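Local atomic coordinates of glutathione transferase lambda1 (Populus trichocarpa, PDB entry 4PQH), a protein that probably acts as a glutathione-dependent thiol transferase of the lambda class of the glutathione transferase superfamily, binding glutathione through a cysteine. Residues A[163-166]-A[170-173]. Residues are numbered along the deposited sequence; the frame is centred on the assembly and turned at random.
Sequences FFLG and LVDI
The carboxylate of Asp172, in the first turn of helix 170-190, reaches back to the type I turn Phe163-Gly166 and takes the amide of Phe164. Phe164 N gives a nearly straight hydrogen bond (174°) to Asp172 OD1, on its syn lone pair, at 2.9 Å. With CG anti to its own carbonyl carbon (chi1 -50°), the carboxylate swings toward the turn. A water completes the link, donating to Asp172 OD2 at 2.6 Å and accepting from Leu165 N at 2.8 Å, so OD1 takes the Phe164 amide directly, and OD2 reaches the next amide through the water. The Phe164 ring slides past the carboxylate almost parallel to it, bringing CD2 within 3.1 Å of Asp172 OD1, whereas CB of Phe163 lies 3.2 Å from the same oxygen. Beside these polar bonds Val171 splits its branches: CG1 lies 3.7 Å from Phe164 CD2, and CG2, anti to the carbonyl carbon, meets Leu165 CD1 at 3.9 Å. Trp204 NE1 also bonds OD1, while Ser169 N bonds OD2. As Ser169 OG in turn bonds Val171 N, Ser169 and Asp172 form a capping box at the start of the helix, and contact between Phe168 and Ile173 is consistent with the hydrophobic staple that accompanies such a box in the C-terminal domain of glutathione transferases. Replacing Asp172 by an alanine would probably leave the amides of Phe164 and Ser169, the Trp204 indole N-H and the bridging water without their acceptor, and the loop freer to shift against the helix. Four donors thus satisfy a buried carboxylate, and together with the helix N-terminus they are likely to keep it ionised, so the loop is held to the helix start by hydrogen bonds to a probably charged acceptor and by the apolar contacts of Val171.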
# COMPACT_ATOMS: atom_id res chain seq x y z
N PHE A 163 4.19 -15.15 5.13
CA PHE A 163 3.65 -13.79 5.25
C PHE A 163 3.21 -13.51 6.67
O PHE A 163 3.31 -14.37 7.53
CB PHE A 163 2.50 -13.62 4.25
CG PHE A 163 2.95 -13.72 2.82
CD1 PHE A 163 3.74 -12.73 2.26
CD2 PHE A 163 2.62 -14.81 2.04
CE1 PHE A 163 4.16 -12.83 0.94
CE2 PHE A 163 3.03 -14.90 0.73
CZ PHE A 163 3.81 -13.92 0.18
N PHE A 164 2.78 -12.28 6.95
CA PHE A 164 2.48 -11.90 8.32
C PHE A 164 1.44 -12.78 9.01
O PHE A 164 1.60 -13.11 10.19
CB PHE A 164 2.05 -10.43 8.42
CG PHE A 164 3.18 -9.45 8.28
CD1 PHE A 164 4.13 -9.31 9.28
CD2 PHE A 164 3.29 -8.68 7.14
CE1 PHE A 164 5.17 -8.41 9.15
CE2 PHE A 164 4.33 -7.76 7.00
CZ PHE A 164 5.27 -7.63 8.01
N LEU A 165 0.40 -13.16 8.28
CA LEU A 165 -0.63 -14.04 8.84
C LEU A 165 -0.48 -15.46 8.30
O LEU A 165 -1.45 -16.20 8.23
CB LEU A 165 -2.02 -13.50 8.52
CG LEU A 165 -2.21 -12.02 8.88
CD1 LEU A 165 -3.63 -11.63 8.55
CD2 LEU A 165 -1.88 -11.74 10.35
N GLY A 166 0.74 -15.84 7.95
CA GLY A 166 0.99 -17.12 7.33
C GLY A 166 0.75 -17.00 5.83
O GLY A 166 1.67 -16.73 5.05
N LEU A 170 -3.91 -8.70 3.39
CA LEU A 170 -3.86 -7.25 3.40
C LEU A 170 -2.74 -6.70 4.25
O LEU A 170 -2.29 -5.58 4.02
CB LEU A 170 -5.17 -6.67 3.91
CG LEU A 170 -6.40 -6.94 3.05
CD1 LEU A 170 -7.63 -6.43 3.76
CD2 LEU A 170 -6.25 -6.32 1.66
N VAL A 171 -2.29 -7.45 5.26
CA VAL A 171 -1.22 -6.95 6.11
C VAL A 171 0.08 -6.83 5.32
O VAL A 171 0.82 -5.84 5.44
CB VAL A 171 -0.98 -7.83 7.36
CG1 VAL A 171 0.10 -7.21 8.25
CG2 VAL A 171 -2.26 -8.01 8.16
N ASP A 172 0.37 -7.82 4.49
CA ASP A 172 1.56 -7.77 3.65
C ASP A 172 1.46 -6.60 2.67
O ASP A 172 2.42 -5.86 2.47
CB ASP A 172 1.74 -9.09 2.91
CG ASP A 172 1.65 -10.26 3.84
OD1 ASP A 172 2.56 -10.43 4.67
OD2 ASP A 172 0.61 -10.96 3.78
N ILE A 173 0.28 -6.44 2.09
CA ILE A 173 0.03 -5.34 1.17
C ILE A 173 0.22 -3.96 1.83
O ILE A 173 0.77 -3.04 1.23
CB ILE A 173 -1.38 -5.47 0.58
CG1 ILE A 173 -1.44 -6.74 -0.28
CG2 ILE A 173 -1.74 -4.25 -0.23
CD1 ILE A 173 -2.84 -7.07 -0.77
O HOH W 1 -0.48 -12.25 5.80